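Local coordinates for exoribonuclease II, mitochondrial (Candida glabrata, PDB 6F3H), which degrades RNA from its 3' end as the RNB-family exoribonuclease of the yeast mitochondrial RNA degradosome, probably using bound magnesium, at residues V608-F611 with M612-T615; D531-N535 with G536-S540; L683-K686 with M687-N690. The protein carries 1 engineered substitution. All blocks are in the same frame, centred on the assembly; numbering follows the deposited sequence.

From the N terminus the chain meets contact 2 first, then contact 1, then contact 3. They lie in series, none nested in or crossing another, and each is local rather than the closure of a long loop. Contact 2 ends helix 527-534; Asp531 in it bonds to Thr602 and Ser604, where helix 603-625 begins. Contact 1 is a two-turn stretch of that helix, beside the magnesium site. Contact 3 is a turn in the loop between strand 677-679 and helix 703-716. Contacts 1 and 3 touch, Ile613 CG2 lying 3.6 Å from Ile688 CG2, and Arg563 of helix 543-567 bonds to both Glu610 and the carbonyl of Ile688.

Contact 1 of 3, residues V608-F611 with M612-T615. With nucleotides of chain C.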
# COMPACT_ATOMS: atom_id res chain seq x y z
N VAL A 608 4.47 19.36 -13.31
CA VAL A 608 3.50 19.14 -12.24
C VAL A 608 4.19 18.56 -11.03
O VAL A 608 4.07 19.10 -9.92
CB VAL A 608 2.37 18.22 -12.72
CG1 VAL A 608 1.34 18.08 -11.64
CG2 VAL A 608 1.75 18.76 -13.96
N SER A 609 4.99 17.53 -11.23
CA SER A 609 5.56 16.82 -10.10
C SER A 609 6.40 17.77 -9.24
O SER A 609 6.19 17.87 -8.03
CB SER A 609 6.38 15.63 -10.59
OG SER A 609 7.67 16.01 -11.03
N GLU A 610 7.24 18.58 -9.88
CA GLU A 610 8.15 19.40 -9.10
C GLU A 610 7.43 20.32 -8.16
O GLU A 610 7.93 20.65 -7.07
CB GLU A 610 9.05 20.20 -10.02
CG GLU A 610 10.23 19.38 -10.37
CD GLU A 610 10.85 18.73 -9.12
OE1 GLU A 610 10.95 19.37 -8.03
OE2 GLU A 610 11.19 17.53 -9.21
N PHE A 611 6.25 20.75 -8.56
CA PHE A 611 5.52 21.71 -7.75
C PHE A 611 4.82 21.05 -6.58
O PHE A 611 4.80 21.60 -5.48
CB PHE A 611 4.58 22.47 -8.67
CG PHE A 611 5.29 23.49 -9.52
CD1 PHE A 611 5.77 24.67 -8.96
CD2 PHE A 611 5.57 23.23 -10.84
CE1 PHE A 611 6.46 25.59 -9.72
CE2 PHE A 611 6.26 24.15 -11.61
CZ PHE A 611 6.70 25.33 -11.05
N MSE A 612 4.29 19.85 -6.77
CA MSE A 612 3.60 19.14 -5.71
C MSE A 612 4.53 18.76 -4.63
O MSE A 612 4.24 18.96 -3.45
CB MSE A 612 2.94 17.91 -6.26
CG MSE A 612 2.20 18.23 -7.51
SE MSE A 612 0.70 19.45 -7.19
CE MSE A 612 -0.68 18.10 -7.19
N ILE A 613 5.65 18.19 -5.05
CA ILE A 613 6.77 17.96 -4.15
C ILE A 613 7.04 19.20 -3.33
O ILE A 613 7.18 19.15 -2.09
CB ILE A 613 8.01 17.54 -4.95
CG1 ILE A 613 7.69 16.33 -5.81
CG2 ILE A 613 9.21 17.39 -4.03
CD1 ILE A 613 8.87 15.79 -6.52
N LEU A 614 7.12 20.34 -4.00
CA LEU A 614 7.50 21.54 -3.27
C LEU A 614 6.40 21.95 -2.32
O LEU A 614 6.66 22.21 -1.14
CB LEU A 614 7.80 22.65 -4.25
CG LEU A 614 8.00 23.92 -3.43
CD1 LEU A 614 9.21 23.77 -2.50
CD2 LEU A 614 8.13 25.11 -4.35
N THR A 615 5.17 21.98 -2.80
CA THR A 615 4.02 22.28 -1.96
C THR A 615 3.99 21.42 -0.72
O THR A 615 3.72 21.89 0.38
CB THR A 615 2.74 22.01 -2.73
OG1 THR A 615 2.82 22.66 -4.00
CG2 THR A 615 1.55 22.48 -1.96
P U C 4 4.72 11.92 -4.25
OP1 U C 4 4.21 12.88 -3.25
OP2 U C 4 4.25 10.52 -4.24
O5' U C 4 4.30 12.51 -5.64
C5' U C 4 4.85 13.73 -6.06
C4' U C 4 4.34 14.03 -7.42
O4' U C 4 4.98 13.15 -8.37
C3' U C 4 2.88 13.75 -7.61
O3' U C 4 2.03 14.73 -7.05
C2' U C 4 2.78 13.59 -9.11
O2' U C 4 2.82 14.85 -9.76
C1' U C 4 4.08 12.84 -9.41
N1 U C 4 3.87 11.38 -9.46
C2 U C 4 3.53 10.86 -10.69
O2 U C 4 3.43 11.55 -11.69
N3 U C 4 3.32 9.52 -10.72
C4 U C 4 3.41 8.66 -9.65
O4 U C 4 3.19 7.46 -9.86
C5 U C 4 3.75 9.26 -8.40
C6 U C 4 3.97 10.57 -8.34
P A C 5 0.61 14.30 -6.45
OP1 A C 5 -0.02 15.46 -5.78
OP2 A C 5 0.73 13.01 -5.72
O5' A C 5 -0.25 14.02 -7.75
C5' A C 5 -0.45 15.06 -8.69
C4' A C 5 -0.93 14.55 -10.01
O4' A C 5 0.07 13.69 -10.61
C3' A C 5 -2.19 13.69 -9.99
O3' A C 5 -3.36 14.47 -9.94
C2' A C 5 -2.05 12.90 -11.28
O2' A C 5 -2.38 13.72 -12.39
C1' A C 5 -0.55 12.64 -11.29
N9 A C 5 -0.27 11.42 -10.54
C8 A C 5 0.08 11.27 -9.22
N7 A C 5 0.22 10.03 -8.85
C5 A C 5 -0.08 9.34 -10.01
C6 A C 5 -0.11 7.98 -10.31
N6 A C 5 0.16 7.03 -9.41
N1 A C 5 -0.45 7.64 -11.58
C2 A C 5 -0.73 8.61 -12.47
N3 A C 5 -0.73 9.93 -12.33
C4 A C 5 -0.40 10.20 -11.06
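Val608 to Met612, Ser609 to Ile613, Glu610 to Leu614 and Phe611 to Thr615 are joined by successive i to i+4 backbone bonds, a continuous stretch of alpha helix about two turns long in which Ile613 N lies 3.0 Å from Ser609 O. Phe611 O is gripped twice: Thr615 N approaches at 2.7 Å, close to straight, while the hydroxyl OG1 of Thr615 donates from above the carbonyl plane, also at 2.7 Å to Phe611 O. That second bond is possible because OG1 lies beside the backbone N (chi1 -50°), so a threonine satisfies its own hydroxyl in a buried place. Met612, modelled as selenomethionine, sets CB 3.4 Å from O3' of U4 of chain C and bends at chi2 and chi3, carrying CE to the phosphate of A5 of chain C. Its CG lies 4.2 Å from Val608 CG1, and both side chains also touch Asp410, a magnesium ligand. Ser609 suits the RNA-facing side because it is small: its CA comes 3.4 Å from O2' of U4. Next to it, Ile613 sets CG1 3.9 Å from C5' of the same nucleotide. Glu610 turns toward helix 543-567, where OE2 forms a salt bridge with Arg563. From residues 608-615 the RNA meets carbon atoms of Ser609, Met612 and Ile613 at its sugars and phosphates, consistent with contacts that do not depend on base identity.

Contact 2 of 3, residues D531-N535 with G536-S540; sequences DSILN and GDDNS
Ser532, Ile533, Gly536 and Asp537 form a Schellman motif that closes the C-terminal end of helix 527-534 in the RNB domain. Among the backbone bonds, Gly536 N reaches Ile533 O at 2.9 Å, and Asp537 N makes a weak, bent bond to Ser532 O at 2.7 Å. The same Ser532 O also accepts from Asp538 N at 3.3 Å, so the carbonyls of Ser532 and Ile533 find donors although no further helical turn follows. Gly536 suits the reversal: its phi is positive (87°), and having no CB it avoids the carbonyl oxygen of Asn535.

Of the bonds made by side chains, one spans the turn: Asn535 ND2 donates to Asp537 OD2 at 3.0 Å, almost straight. The carboxylate is met on its syn side but well out of its plane, while OD2 lies nearly in the amide plane; the two flat groups stand close to perpendicular. With its CG anti to the backbone N (chi1 -163°), Asn535 extends its amide to that carboxylate. An amide and a carboxylate suit this exposed turn because they bond to each other while remaining at the surface. Asp538 instead opens an Asx turn, OD1 accepting from Ser540 N at 3.0 Å.

The remaining contacts are van der Waals. Ser532, whose hydroxyl bonds back to the carbonyl of Lys529, is compact enough for the chain to fold over it, with OG 3.3 Å from Asp538 CB. Buried Ile533 crosses the same aspartate, and its CG1 comes 3.6 Å from Asp538 CB.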
# COMPACT_ATOMS: atom_id res chain seq x y z
N ASP A 531 2.49 19.04 -23.48
CA ASP A 531 3.75 18.67 -24.10
C ASP A 531 3.80 19.15 -25.54
O ASP A 531 4.77 19.81 -25.95
CB ASP A 531 3.96 17.17 -24.02
CG ASP A 531 4.48 16.73 -22.66
OD1 ASP A 531 5.36 17.43 -22.10
OD2 ASP A 531 4.04 15.66 -22.17
N SER A 532 2.73 18.94 -26.30
CA SER A 532 2.79 19.34 -27.70
C SER A 532 2.90 20.85 -27.79
O SER A 532 3.50 21.38 -28.73
CB SER A 532 1.59 18.78 -28.49
OG SER A 532 0.37 19.26 -28.01
N ILE A 533 2.35 21.55 -26.81
CA ILE A 533 2.50 22.99 -26.73
C ILE A 533 3.97 23.37 -26.57
O ILE A 533 4.47 24.26 -27.25
CB ILE A 533 1.66 23.52 -25.58
CG1 ILE A 533 0.19 23.48 -25.99
CG2 ILE A 533 2.13 24.89 -25.14
CD1 ILE A 533 -0.72 23.66 -24.85
N LEU A 534 4.67 22.71 -25.65
CA LEU A 534 6.05 23.09 -25.38
C LEU A 534 6.99 22.60 -26.45
O LEU A 534 8.19 22.91 -26.40
CB LEU A 534 6.51 22.58 -24.02
CG LEU A 534 5.64 23.00 -22.85
CD1 LEU A 534 5.88 22.12 -21.65
CD2 LEU A 534 5.80 24.46 -22.51
N ASN A 535 6.47 21.86 -27.42
CA ASN A 535 7.19 21.54 -28.63
C ASN A 535 6.80 22.44 -29.81
O ASN A 535 7.41 22.35 -30.89
CB ASN A 535 6.95 20.07 -28.96
CG ASN A 535 7.96 19.51 -29.93
OD1 ASN A 535 9.15 19.79 -29.84
ND2 ASN A 535 7.47 18.74 -30.90
N GLY A 536 5.82 23.32 -29.63
CA GLY A 536 5.30 24.12 -30.70
C GLY A 536 4.19 23.46 -31.49
O GLY A 536 3.56 24.13 -32.31
N ASP A 537 3.95 22.16 -31.30
CA ASP A 537 3.00 21.46 -32.16
C ASP A 537 1.60 22.04 -32.03
O ASP A 537 0.79 21.95 -32.96
CB ASP A 537 2.95 19.98 -31.82
CG ASP A 537 4.28 19.32 -31.95
OD1 ASP A 537 5.10 19.78 -32.79
OD2 ASP A 537 4.49 18.33 -31.22
N ASP A 538 1.30 22.59 -30.86
CA ASP A 538 -0.05 22.97 -30.49
C ASP A 538 -0.05 24.45 -30.17
O ASP A 538 0.79 24.92 -29.38
CB ASP A 538 -0.51 22.14 -29.30
CG ASP A 538 -1.97 22.31 -28.99
OD1 ASP A 538 -2.44 23.47 -28.97
OD2 ASP A 538 -2.64 21.28 -28.78
N ASN A 539 -1.01 25.18 -30.76
CA ASN A 539 -1.12 26.62 -30.55
C ASN A 539 -2.56 27.08 -30.30
O ASN A 539 -2.84 28.27 -30.41
CB ASN A 539 -0.59 27.41 -31.76
CG ASN A 539 0.90 27.68 -31.68
OD1 ASN A 539 1.35 28.52 -30.88
ND2 ASN A 539 1.67 27.01 -32.52
N SER A 540 -3.46 26.17 -29.94
CA SER A 540 -4.85 26.52 -29.66
C SER A 540 -5.03 27.46 -28.47
O SER A 540 -6.15 27.92 -28.25
CB SER A 540 -5.67 25.26 -29.43
OG SER A 540 -5.43 24.73 -28.13

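Contact 3 of 3, residues L683-K686 with M687-N690; sequences LPHK and MIGN. With nucleotides of chain C.
His685 and Ile688 meet face-on within an alpha-turn, residues His685 to Gly689, in a loop of the RNB domain: the methyl CD1 of the isoleucine stands over the centre of the imidazole, 3.8 Å from the ring centroid and almost on its normal, a CH-pi contact. At the edge, near the ring plane, lie the backbone N of Met687 and the RNA. There His685 NE2 donates a nearly straight hydrogen bond (171°) to OP1 of A3 of chain C at 2.7 Å, while O3' of G2 of chain C lies 3.5 Å from the same nitrogen. The ring thus gives its N-H to a non-bridging oxygen of the phosphate that links G2 to A3 and turns one face to protein.

In the backbone here, Gly689 N bonds to His685 O at 3.3 Å, and Ile688 N adds a weak bond to the same oxygen. This turn brings Ile688 against the face of the ring of the residue three places earlier. His685 has CG anti to its own backbone nitrogen (chi1 -170°), which sends the imidazole over toward the phosphate. A histidine suits the place because it is flat enough to pack against isoleucine while its edge still carries a donor.

Met687, modelled as selenomethionine, lies along the sugar of G2, and its flexible chain bends twice to follow that surface. Its CB also comes 3.6 Å from His685 CE1. Backbone bonds from Pro684 to Tyr635 and from Met687 to Val570 join the loop to neighbouring parts of the domain. Gly689 takes a backbone conformation readily reached by glycine (phi 178°, with psi also negative and wide), and its carbonyl oxygen receives a CA-H...O contact from Lys686 CA at 3.3 Å.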
# COMPACT_ATOMS: atom_id res chain seq x y z
N LEU A 683 9.63 13.42 10.08
CA LEU A 683 10.85 12.66 9.90
C LEU A 683 11.27 12.92 8.47
O LEU A 683 10.42 13.12 7.60
CB LEU A 683 10.65 11.16 10.12
CG LEU A 683 10.48 10.80 11.58
CD1 LEU A 683 10.05 9.38 11.71
CD2 LEU A 683 11.80 11.05 12.28
N PRO A 684 12.57 12.95 8.20
CA PRO A 684 13.00 13.22 6.83
C PRO A 684 12.47 12.17 5.87
O PRO A 684 12.51 10.96 6.14
CB PRO A 684 14.53 13.20 6.91
CG PRO A 684 14.86 12.63 8.26
CD PRO A 684 13.69 12.86 9.15
N HIS A 685 11.98 12.63 4.72
CA HIS A 685 11.76 11.77 3.57
C HIS A 685 13.04 11.91 2.77
O HIS A 685 13.21 12.83 1.98
CB HIS A 685 10.52 12.18 2.78
CG HIS A 685 10.13 11.18 1.73
ND1 HIS A 685 11.04 10.65 0.84
CD2 HIS A 685 8.95 10.58 1.46
CE1 HIS A 685 10.43 9.79 0.05
NE2 HIS A 685 9.16 9.72 0.41
N LYS A 686 13.98 11.02 3.07
CA LYS A 686 15.36 11.14 2.64
C LYS A 686 15.57 10.92 1.15
O LYS A 686 16.72 11.01 0.73
CB LYS A 686 16.20 10.19 3.45
CG LYS A 686 16.20 10.59 4.90
CD LYS A 686 17.26 9.83 5.63
CE LYS A 686 17.09 9.98 7.12
NZ LYS A 686 18.03 9.07 7.83
N MSE A 687 14.51 10.68 0.37
CA MSE A 687 14.60 10.61 -1.12
C MSE A 687 14.31 11.90 -1.81
O MSE A 687 14.95 12.28 -2.78
CB MSE A 687 13.60 9.60 -1.70
CG MSE A 687 13.63 8.27 -1.06
SE MSE A 687 15.40 7.55 -1.39
CE MSE A 687 15.08 6.23 -2.78
N ILE A 688 13.25 12.53 -1.31
CA ILE A 688 12.83 13.81 -1.85
C ILE A 688 13.84 14.88 -1.49
O ILE A 688 14.05 15.83 -2.25
CB ILE A 688 11.43 14.08 -1.28
CG1 ILE A 688 10.45 13.11 -1.92
CG2 ILE A 688 11.02 15.50 -1.52
CD1 ILE A 688 9.07 13.27 -1.42
N GLY A 689 14.50 14.73 -0.36
CA GLY A 689 15.48 15.68 0.06
C GLY A 689 16.03 15.30 1.41
O GLY A 689 16.28 14.13 1.68
N ASN A 690 16.18 16.29 2.27
CA ASN A 690 16.70 16.06 3.60
C ASN A 690 15.74 16.63 4.61
O ASN A 690 16.14 17.07 5.68
CB ASN A 690 18.07 16.70 3.78
CG ASN A 690 18.09 18.12 3.29
OD1 ASN A 690 18.02 18.37 2.09
ND2 ASN A 690 18.15 19.06 4.22
P A C 3 7.68 7.66 -2.19
OP1 A C 3 7.22 8.33 -0.94
OP2 A C 3 6.91 6.53 -2.72
O5' A C 3 7.81 8.71 -3.38
C5' A C 3 8.50 9.93 -3.19
C4' A C 3 8.43 10.81 -4.42
O4' A C 3 9.21 10.22 -5.49
C3' A C 3 7.05 11.01 -5.02
O3' A C 3 6.31 12.02 -4.35
C2' A C 3 7.36 11.33 -6.47
O2' A C 3 7.79 12.66 -6.64
C1' A C 3 8.55 10.41 -6.72
N9 A C 3 8.06 9.11 -7.12
C8 A C 3 7.73 8.04 -6.33
N7 A C 3 7.28 7.03 -7.01
C5 A C 3 7.29 7.51 -8.30
C6 A C 3 6.93 6.92 -9.49
N6 A C 3 6.46 5.67 -9.56
N1 A C 3 7.06 7.67 -10.61
C2 A C 3 7.55 8.93 -10.51
N3 A C 3 7.93 9.60 -9.44
C4 A C 3 7.76 8.80 -8.38
P G C 2 8.53 2.33 -2.37
OP1 G C 2 7.70 2.68 -1.16
OP2 G C 2 8.00 1.77 -3.65
O5' G C 2 9.36 3.59 -2.83
C5' G C 2 10.30 4.18 -1.96
C4' G C 2 10.82 5.48 -2.52
O4' G C 2 11.68 5.23 -3.65
C3' G C 2 9.78 6.43 -3.05
O3' G C 2 9.17 7.15 -2.01
C2' G C 2 10.60 7.30 -4.00
O2' G C 2 11.33 8.28 -3.29
C1' G C 2 11.58 6.28 -4.56
N9 G C 2 11.06 5.70 -5.78
C8 G C 2 10.53 4.44 -5.81
N7 G C 2 10.12 4.14 -7.00
C5 G C 2 10.42 5.27 -7.74
C6 G C 2 10.19 5.50 -9.10
O6 G C 2 9.67 4.70 -9.87
N1 G C 2 10.63 6.78 -9.50
C2 G C 2 11.22 7.75 -8.69
N2 G C 2 11.57 8.92 -9.30
N3 G C 2 11.44 7.52 -7.38
C4 G C 2 11.01 6.28 -7.01